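Local coordinates for glycoside hydrolase family protein (Novosphingobium sp. PP1Y, PDB 6Q2F) that probably hydrolyses the glycosidic bonds of terminal alpha-L-rhamnose in rhamnosylated glycosides, as an alpha-L-rhamnosidase of the glycoside hydrolase class that carries a bound sodium ion, at residues Pro530-Leu535 with Asp547-Asp552; Val641-Met646 with Thr670-Pro675; Lys808-Val813 with Ala846-Gly851. All coordinates share one frame; numbering follows the deposited sequence.

The three contacts illustrate how one large chain uses different chemistry at different depths. Contact 2 lies nearest the middle of the chain, its centre about 11 Å from that of the chain, and joins two parallel strands through backbone and side-chain hydrogen bonds beside a sodium site. Contacts 1 and 3 lie farther out, their centres about 29 and 34 Å from that of the chain, yet the residues that touch are mostly buried there too; both join their segments mainly through apolar side chains, without hydrogen bonds between them. Contact 1 presses a loop on a long helix, with an aromatic ring at its centre, whereas contact 3 sets one helix against the end of another around a leucine.

Contact 1. Residues Pro530-Leu535 with Asp547-Asp552; sequences PWLPAL and DRFLYD
The close-packed half of this contact is a CH-pi arrangement built on Phe549. Trp531 CB stands over the centre of the phenyl face, 3.3 Å from the ring centroid and only 8° off its normal. Phe549 CG lies anti to its backbone N (chi1 161°), which carries the ring from the helix to the loop. The indole continues beyond CB; its five-membered ring is turned 25° from the phenyl plane and slid aside, so the two barely overlap. Phe549 CE2 lies 3.3 Å from Trp531 O, a carbonyl already engaged by Ala534 N in a turn of the loop, while Leu535 CG sits at the edge of the phenyl ring.

The looser half is aliphatic. Leu535 CD2 meets Leu550 CD2 at 3.7 Å as the two side chains slide past each other, and Ala534 CB touches the same Leu550 methyl at 4.1 Å. Farther round the helix, Asp547 and Arg548 are partly exposed and form salt bridges with Lys385 and Glu544. An alanine in place of Phe549 would probably leave Trp531 CB without its aromatic platform and loosen the loop on helix 543-575. With no hydrogen bond between the segments, shape and burial probably set the fit.

Contact 2. Residues Val641-Met646 with Thr670-Pro675; sequences VAAESM and TGVNRP. With NA (sodium ion), chain B.
Backbone hydrogen bonding defines this pairing within a beta-alpha-beta unit. Strands 642-649 and 674-677, joined through helix 657-670, run parallel, with bridges Ala642-Arg674 and Ala643-Pro675; residues 671-673 approach as a turn. Val641 O accepts two N-H groups: Asn673 N at 3.0 Å, in the carbonyl plane on a lone pair, and Arg674 N at 2.9 Å, from above that plane. Ala643 N adds a weak bond to Arg674 O at 3.3 Å, and the CA-H of Ala642 points at that same oxygen.

A side chain completes the polar set. Asn673, with CG in the crowded position between backbone N and carbonyl carbon (chi1 56°), swings OD1 back to receive Val641 N at 2.8 Å, while its ND2 goes to Leu725 O. Together these bonds grip both peptide polar atoms of Val641.

Among apolar contacts, Val672 CG2 rests 3.6 Å from Ala643 CB and also faces Val641 CG1. Van der Waals contacts with oxygens join them: Val641 CB on Gly671 O, in the Schellman motif ending helix 657-670, and Pro675 CB on Ser645 OG, which is hydrogen-bonded to Glu667.

In metal binding, Glu644 leaves the backbone away from 670-675. Its extended chain carries OE1 to the sodium ion at 2.6 Å; Asp503, Ser504, Glu583 and Glu586 complete the site. The cation would be expected to keep this carboxylate ionised, while the bonds at Val641 and those to strand 604-610 probably help hold the strand that carries it.

Contact 3. Residues Lys808-Val813 with Ala846-Gly851; sequences KLAALV and ARLWPG
Trp849 NE1, the polar atom of a side chain that takes part in this contact, is gripped by one hydrogen bond, to Gly821 O outside the two segments. Between 808-813 and 846-851 themselves there is no hydrogen bond; they meet through apolar side chains.

Leu848 carries most of the contact. With CG anti to its carbonyl carbon, beside the backbone N (chi1 -60°), it sends its forked end onto the helix. CD1 of Leu848 comes within 3.8 Å of Ala810 CA, a backbone approach that a small side chain allows, and Leu848 CD2 lies 4.1 Å from Ala810 CB. Val813 meets the same fork tip to tip, its CG2 4.1 Å from Leu848 CD1. Leu809 CD2 reaches that CD1 too and, obliquely, CH2 of the Trp849 indole at 4.2 Å. Leu848 CB in turn lies above one face of the indole, toward its rim.

Helix 803-814 thus packs against the last turn of helix 838-848 and the first residue beyond it. Strand 818-820 adds Val819 against Leu809 and Val813, while Val857 and Val862, from strands 854-857 and 860-863, meet Val813 and Leu848.

Contact 1. Residues Pro530-Leu535 with Asp547-Asp552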
loop_
_atom_site.group_PDB
_atom_site.type_symbol
_atom_site.label_atom_id
_atom_site.label_comp_id
_atom_site.label_asym_id
_atom_site.label_seq_id
_atom_site.Cartn_x
_atom_site.Cartn_y
_atom_site.Cartn_z
ATOM N N PRO A 530 34.957 0.293 -9.376
ATOM C CA PRO A 530 35.278 1.147 -10.530
ATOM C C PRO A 530 34.098 1.977 -11.001
ATOM O O PRO A 530 34.299 2.974 -11.715
ATOM C CB PRO A 530 35.722 0.142 -11.603
ATOM C CG PRO A 530 36.091 -1.095 -10.856
ATOM C CD PRO A 530 35.107 -1.132 -9.712
ATOM N N TRP A 531 32.879 1.603 -10.615
ATOM C CA TRP A 531 31.669 2.269 -11.070
ATOM C C TRP A 531 31.138 3.302 -10.085
ATOM O O TRP A 531 30.318 4.142 -10.480
ATOM C CB TRP A 531 30.589 1.225 -11.364
ATOM C CG TRP A 531 31.045 0.257 -12.406
ATOM C CD1 TRP A 531 31.676 -0.939 -12.197
ATOM C CD2 TRP A 531 30.929 0.408 -13.829
ATOM N NE1 TRP A 531 31.951 -1.545 -13.401
ATOM C CE2 TRP A 531 31.507 -0.739 -14.418
ATOM C CE3 TRP A 531 30.382 1.397 -14.660
ATOM C CZ2 TRP A 531 31.559 -0.924 -15.801
ATOM C CZ3 TRP A 531 30.427 1.212 -16.033
ATOM C CH2 TRP A 531 31.020 0.062 -16.591
ATOM N N LEU A 532 31.607 3.290 -8.837
ATOM C CA LEU A 532 31.140 4.265 -7.851
ATOM C C LEU A 532 31.117 5.706 -8.352
ATOM O O LEU A 532 30.188 6.435 -7.968
ATOM C CB LEU A 532 31.989 4.171 -6.576
ATOM C CG LEU A 532 31.931 2.819 -5.863
ATOM C CD1 LEU A 532 32.751 2.848 -4.592
ATOM C CD2 LEU A 532 30.496 2.423 -5.565
ATOM N N PRO A 533 32.061 6.184 -9.184
ATOM C CA PRO A 533 31.981 7.593 -9.610
ATOM C C PRO A 533 30.683 7.946 -10.304
ATOM O O PRO A 533 30.276 9.114 -10.269
ATOM C CB PRO A 533 33.188 7.739 -10.546
ATOM C CG PRO A 533 34.156 6.739 -10.047
ATOM C CD PRO A 533 33.312 5.562 -9.662
ATOM N N ALA A 534 30.012 6.969 -10.920
ATOM C CA ALA A 534 28.704 7.219 -11.518
ATOM C C ALA A 534 27.687 7.675 -10.486
ATOM O O ALA A 534 26.776 8.447 -10.808
ATOM C CB ALA A 534 28.203 5.958 -12.226
ATOM N N LEU A 535 27.799 7.186 -9.252
ATOM C CA LEU A 535 26.891 7.608 -8.189
ATOM C C LEU A 535 27.032 9.088 -7.871
ATOM O O LEU A 535 26.138 9.663 -7.233
ATOM C CB LEU A 535 27.154 6.803 -6.916
ATOM C CG LEU A 535 26.885 5.310 -6.980
ATOM C CD1 LEU A 535 27.598 4.607 -5.850
ATOM C CD2 LEU A 535 25.376 5.079 -6.893
ATOM N N ASP A 547 24.333 3.483 -16.672
ATOM C CA ASP A 547 22.919 3.318 -16.344
ATOM C C ASP A 547 22.636 1.911 -15.832
ATOM O O ASP A 547 21.824 1.730 -14.914
ATOM C CB ASP A 547 22.054 3.629 -17.561
ATOM C CG ASP A 547 21.948 5.113 -17.834
ATOM O OD1 ASP A 547 22.307 5.908 -16.939
ATOM O OD2 ASP A 547 21.499 5.486 -18.935
ATOM N N ARG A 548 23.303 0.898 -16.401
ATOM C CA ARG A 548 23.103 -0.458 -15.901
ATOM C C ARG A 548 23.772 -0.648 -14.551
ATOM O O ARG A 548 23.222 -1.325 -13.675
ATOM C CB ARG A 548 23.610 -1.487 -16.905
ATOM C CG ARG A 548 22.722 -1.580 -18.126
ATOM C CD ARG A 548 23.314 -2.496 -19.164
ATOM N NE ARG A 548 22.461 -2.502 -20.344
ATOM C CZ ARG A 548 22.623 -3.308 -21.384
ATOM N NH1 ARG A 548 23.617 -4.197 -21.415
ATOM N NH2 ARG A 548 21.778 -3.221 -22.389
ATOM N N PHE A 549 24.941 -0.036 -14.340
ATOM C CA PHE A 549 25.518 -0.114 -13.007
ATOM C C PHE A 549 24.586 0.504 -11.980
ATOM O O PHE A 549 24.382 -0.058 -10.898
ATOM C CB PHE A 549 26.868 0.577 -12.920
ATOM C CG PHE A 549 27.242 0.902 -11.504
ATOM C CD1 PHE A 549 27.555 -0.112 -10.616
ATOM C CD2 PHE A 549 27.218 2.206 -11.041
ATOM C CE1 PHE A 549 27.883 0.167 -9.299
ATOM C CE2 PHE A 549 27.538 2.490 -9.724
ATOM C CZ PHE A 549 27.868 1.468 -8.852
ATOM N N LEU A 550 24.027 1.673 -12.289
ATOM C CA LEU A 550 23.149 2.327 -11.327
ATOM C C LEU A 550 21.907 1.484 -11.070
ATOM O O LEU A 550 21.492 1.329 -9.913
ATOM C CB LEU A 550 22.804 3.739 -11.812
ATOM C CG LEU A 550 24.080 4.595 -11.928
ATOM C CD1 LEU A 550 23.880 5.863 -12.756
ATOM C CD2 LEU A 550 24.648 4.929 -10.548
ATOM N N TYR A 551 21.328 0.892 -12.124
ATOM C CA TYR A 551 20.267 -0.099 -11.945
ATOM C C TYR A 551 20.691 -1.197 -10.973
ATOM O O TYR A 551 19.948 -1.551 -10.049
ATOM C CB TYR A 551 19.875 -0.719 -13.293
ATOM C CG TYR A 551 18.947 -1.924 -13.164
ATOM C CD1 TYR A 551 19.455 -3.207 -13.019
ATOM C CD2 TYR A 551 17.564 -1.768 -13.161
ATOM C CE1 TYR A 551 18.612 -4.313 -12.876
ATOM C CE2 TYR A 551 16.707 -2.875 -13.031
ATOM C CZ TYR A 551 17.243 -4.134 -12.877
ATOM O OH TYR A 551 16.419 -5.246 -12.746
ATOM N N ASP A 552 21.884 -1.761 -11.187
ATOM C CA ASP A 552 22.405 -2.803 -10.301
ATOM C C ASP A 552 22.575 -2.287 -8.879
ATOM O O ASP A 552 22.373 -3.027 -7.907
ATOM C CB ASP A 552 23.753 -3.325 -10.833
ATOM C CG ASP A 552 23.594 -4.207 -12.061
ATOM O OD1 ASP A 552 22.481 -4.757 -12.237
ATOM O OD2 ASP A 552 24.572 -4.352 -12.840
#

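Contact 2. Residues Val641-Met646 with Thr670-Pro675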
loop_
_atom_site.group_PDB
_atom_site.type_symbol
_atom_site.label_atom_id
_atom_site.label_comp_id
_atom_site.label_asym_id
_atom_site.label_seq_id
_atom_site.Cartn_x
_atom_site.Cartn_y
_atom_site.Cartn_z
ATOM N N VAL A 641 -4.132 -12.797 4.330
ATOM C CA VAL A 641 -3.877 -11.535 3.647
ATOM C C VAL A 641 -4.589 -10.459 4.443
ATOM O O VAL A 641 -5.826 -10.416 4.460
ATOM C CB VAL A 641 -4.385 -11.530 2.198
ATOM C CG1 VAL A 641 -4.088 -10.192 1.546
ATOM C CG2 VAL A 641 -3.797 -12.679 1.391
ATOM N N ALA A 642 -3.827 -9.582 5.075
ATOM C CA ALA A 642 -4.446 -8.548 5.882
ATOM C C ALA A 642 -4.529 -7.251 5.094
ATOM O O ALA A 642 -3.781 -7.019 4.139
ATOM C CB ALA A 642 -3.672 -8.319 7.185
ATOM N N ALA A 643 -5.455 -6.399 5.506
ATOM C CA ALA A 643 -5.484 -5.049 4.980
ATOM C C ALA A 643 -5.934 -4.071 6.049
ATOM O O ALA A 643 -6.891 -4.319 6.785
ATOM C CB ALA A 643 -6.387 -4.946 3.751
ATOM N N GLU A 644 -5.194 -2.979 6.137
ATOM C CA GLU A 644 -5.604 -1.764 6.821
ATOM C C GLU A 644 -6.852 -1.223 6.124
ATOM O O GLU A 644 -6.768 -0.655 5.034
ATOM C CB GLU A 644 -4.422 -0.787 6.817
ATOM C CG GLU A 644 -4.675 0.588 7.318
ATOM C CD GLU A 644 -3.463 1.467 7.051
ATOM O OE1 GLU A 644 -2.372 0.892 6.847
ATOM O OE2 GLU A 644 -3.620 2.699 6.990
ATOM N N SER A 645 -8.018 -1.411 6.738
ATOM C CA SER A 645 -9.293 -1.395 6.020
ATOM C C SER A 645 -10.109 -0.153 6.355
ATOM O O SER A 645 -10.435 0.089 7.519
ATOM C CB SER A 645 -10.121 -2.652 6.325
ATOM O OG SER A 645 -9.443 -3.835 5.980
HETATM N N MSE A 646 -10.460 0.602 5.317
HETATM C CA MSE A 646 -11.546 1.578 5.353
HETATM C C MSE A 646 -11.163 2.854 6.029
HETATM O O MSE A 646 -11.999 3.533 6.657
HETATM C CB MSE A 646 -12.793 0.987 6.017
HETATM C CG MSE A 646 -13.366 -0.107 5.172
HETATM SE SE MSE A 646 -15.008 -0.894 5.840
HETATM C CE MSE A 646 -14.208 -1.857 7.115
ATOM N N THR A 670 -10.370 -8.745 -3.982
ATOM C CA THR A 670 -8.987 -8.562 -4.399
ATOM C C THR A 670 -8.037 -9.553 -3.739
ATOM O O THR A 670 -6.894 -9.686 -4.189
ATOM C CB THR A 670 -8.542 -7.133 -4.107
ATOM O OG1 THR A 670 -9.530 -6.232 -4.617
ATOM C CG2 THR A 670 -7.180 -6.814 -4.804
ATOM N N GLY A 671 -8.478 -10.269 -2.703
ATOM C CA GLY A 671 -7.648 -11.276 -2.053
ATOM C C GLY A 671 -7.465 -11.080 -0.561
ATOM O O GLY A 671 -6.835 -11.924 0.090
ATOM N N VAL A 672 -7.972 -9.999 0.024
ATOM C CA VAL A 672 -7.907 -9.837 1.469
ATOM C C VAL A 672 -8.821 -10.852 2.139
ATOM O O VAL A 672 -9.954 -11.093 1.691
ATOM C CB VAL A 672 -8.294 -8.403 1.852
ATOM C CG1 VAL A 672 -8.367 -8.255 3.379
ATOM C CG2 VAL A 672 -7.295 -7.423 1.232
ATOM N N ASN A 673 -8.326 -11.475 3.214
ATOM C CA ASN A 673 -9.183 -12.330 4.028
ATOM C C ASN A 673 -8.952 -12.127 5.521
ATOM O O ASN A 673 -9.368 -12.972 6.316
ATOM C CB ASN A 673 -8.980 -13.817 3.638
ATOM C CG ASN A 673 -7.535 -14.253 3.740
ATOM O OD1 ASN A 673 -6.758 -13.710 4.526
ATOM N ND2 ASN A 673 -7.167 -15.254 2.956
ATOM N N ARG A 674 -8.259 -11.069 5.926
ATOM C CA ARG A 674 -8.203 -10.664 7.333
ATOM C C ARG A 674 -8.233 -9.148 7.384
ATOM O O ARG A 674 -7.182 -8.491 7.418
ATOM C CB ARG A 674 -6.955 -11.195 8.045
ATOM C CG ARG A 674 -6.802 -10.626 9.455
ATOM C CD ARG A 674 -5.845 -11.412 10.297
ATOM N NE ARG A 674 -6.349 -12.749 10.604
ATOM C CZ ARG A 674 -5.670 -13.659 11.293
ATOM N NH1 ARG A 674 -4.453 -13.379 11.752
ATOM N NH2 ARG A 674 -6.204 -14.846 11.519
ATOM N N PRO A 675 -9.418 -8.548 7.334
ATOM C CA PRO A 675 -9.483 -7.093 7.451
ATOM C C PRO A 675 -8.973 -6.655 8.817
ATOM O O PRO A 675 -9.198 -7.321 9.834
ATOM C CB PRO A 675 -10.974 -6.789 7.258
ATOM C CG PRO A 675 -11.481 -7.980 6.397
ATOM C CD PRO A 675 -10.730 -9.140 7.008
HETATM NA NA NA B . -0.183 1.948 5.990
#

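Contact 3. Residues Lys808-Val813 with Ala846-Gly851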
loop_
_atom_site.group_PDB
_atom_site.type_symbol
_atom_site.label_atom_id
_atom_site.label_comp_id
_atom_site.label_asym_id
_atom_site.label_seq_id
_atom_site.Cartn_x
_atom_site.Cartn_y
_atom_site.Cartn_z
ATOM N N LYS A 808 16.033 -18.735 -15.940
ATOM C CA LYS A 808 15.021 -19.495 -15.224
ATOM C C LYS A 808 13.777 -19.671 -16.075
ATOM O O LYS A 808 13.171 -20.748 -16.099
ATOM C CB LYS A 808 14.670 -18.809 -13.906
ATOM C CG LYS A 808 13.898 -19.732 -12.991
ATOM C CD LYS A 808 14.797 -20.845 -12.434
ATOM C CE LYS A 808 13.962 -21.975 -11.837
ATOM N NZ LYS A 808 14.779 -23.017 -11.142
ATOM N N LEU A 809 13.391 -18.626 -16.796
ATOM C CA LEU A 809 12.209 -18.706 -17.642
ATOM C C LEU A 809 12.411 -19.731 -18.750
ATOM O O LEU A 809 11.545 -20.581 -18.987
ATOM C CB LEU A 809 11.915 -17.325 -18.208
ATOM C CG LEU A 809 10.604 -17.127 -18.926
ATOM C CD1 LEU A 809 9.459 -17.001 -17.894
ATOM C CD2 LEU A 809 10.746 -15.889 -19.785
ATOM N N ALA A 810 13.567 -19.680 -19.418
ATOM C CA ALA A 810 13.884 -20.677 -20.434
ATOM C C ALA A 810 13.892 -22.078 -19.848
ATOM O O ALA A 810 13.415 -23.023 -20.484
ATOM C CB ALA A 810 15.236 -20.368 -21.081
ATOM N N ALA A 811 14.440 -22.240 -18.641
ATOM C CA ALA A 811 14.519 -23.578 -18.068
ATOM C C ALA A 811 13.124 -24.115 -17.749
ATOM O O ALA A 811 12.846 -25.305 -17.948
ATOM C CB ALA A 811 15.396 -23.565 -16.815
ATOM N N LEU A 812 12.226 -23.252 -17.269
ATOM C CA LEU A 812 10.868 -23.707 -16.996
ATOM C C LEU A 812 10.144 -24.065 -18.288
ATOM O O LEU A 812 9.480 -25.102 -18.362
ATOM C CB LEU A 812 10.099 -22.639 -16.222
ATOM C CG LEU A 812 10.597 -22.343 -14.805
ATOM C CD1 LEU A 812 9.939 -21.081 -14.270
ATOM C CD2 LEU A 812 10.306 -23.522 -13.886
ATOM N N VAL A 813 10.261 -23.210 -19.310
ATOM C CA VAL A 813 9.726 -23.519 -20.637
ATOM C C VAL A 813 10.243 -24.871 -21.117
ATOM O O VAL A 813 9.461 -25.784 -21.408
ATOM C CB VAL A 813 10.070 -22.398 -21.638
ATOM C CG1 VAL A 813 9.661 -22.800 -23.042
ATOM C CG2 VAL A 813 9.374 -21.098 -21.257
ATOM N N ALA A 846 16.516 -16.037 -28.710
ATOM C CA ALA A 846 16.261 -16.665 -30.004
ATOM C C ALA A 846 15.572 -18.016 -29.843
ATOM O O ALA A 846 14.744 -18.387 -30.673
ATOM C CB ALA A 846 17.566 -16.813 -30.814
ATOM N N ARG A 847 15.871 -18.753 -28.770
ATOM C CA ARG A 847 15.255 -20.067 -28.597
ATOM C C ARG A 847 13.790 -19.948 -28.193
ATOM O O ARG A 847 12.933 -20.663 -28.730
ATOM C CB ARG A 847 16.022 -20.902 -27.566
ATOM C CG ARG A 847 15.725 -22.400 -27.720
ATOM C CD ARG A 847 16.286 -23.256 -26.585
ATOM N NE ARG A 847 15.718 -24.600 -26.666
ATOM C CZ ARG A 847 16.063 -25.621 -25.885
ATOM N NH1 ARG A 847 16.984 -25.473 -24.951
ATOM N NH2 ARG A 847 15.487 -26.802 -26.048
ATOM N N LEU A 848 13.477 -19.059 -27.250
ATOM C CA LEU A 848 12.093 -18.957 -26.807
ATOM C C LEU A 848 11.234 -18.202 -27.805
ATOM O O LEU A 848 10.017 -18.404 -27.833
ATOM C CB LEU A 848 11.986 -18.272 -25.437
ATOM C CG LEU A 848 12.666 -18.862 -24.214
ATOM C CD1 LEU A 848 11.970 -18.457 -22.928
ATOM C CD2 LEU A 848 12.795 -20.358 -24.325
ATOM N N TRP A 849 11.833 -17.328 -28.605
ATOM C CA TRP A 849 11.098 -16.497 -29.561
ATOM C C TRP A 849 11.708 -16.667 -30.943
ATOM O O TRP A 849 12.305 -15.732 -31.491
ATOM C CB TRP A 849 11.100 -15.032 -29.124
ATOM C CG TRP A 849 10.222 -14.805 -27.929
ATOM C CD1 TRP A 849 8.877 -14.618 -27.938
ATOM C CD2 TRP A 849 10.627 -14.763 -26.556
ATOM N NE1 TRP A 849 8.416 -14.457 -26.660
ATOM C CE2 TRP A 849 9.468 -14.545 -25.790
ATOM C CE3 TRP A 849 11.855 -14.881 -25.903
ATOM C CZ2 TRP A 849 9.499 -14.442 -24.399
ATOM C CZ3 TRP A 849 11.886 -14.786 -24.515
ATOM C CH2 TRP A 849 10.716 -14.569 -23.784
ATOM N N PRO A 850 11.570 -17.856 -31.543
ATOM C CA PRO A 850 12.253 -18.115 -32.827
ATOM C C PRO A 850 11.659 -17.363 -33.996
ATOM O O PRO A 850 12.346 -17.192 -35.012
ATOM C CB PRO A 850 12.102 -19.629 -33.014
ATOM C CG PRO A 850 10.868 -19.963 -32.289
ATOM C CD PRO A 850 10.808 -19.029 -31.086
ATOM N N GLY A 851 10.410 -16.921 -33.893
ATOM C CA GLY A 851 9.810 -16.084 -34.910
ATOM C C GLY A 851 8.366 -16.427 -35.199
ATOM O O GLY A 851 7.571 -15.551 -35.556
#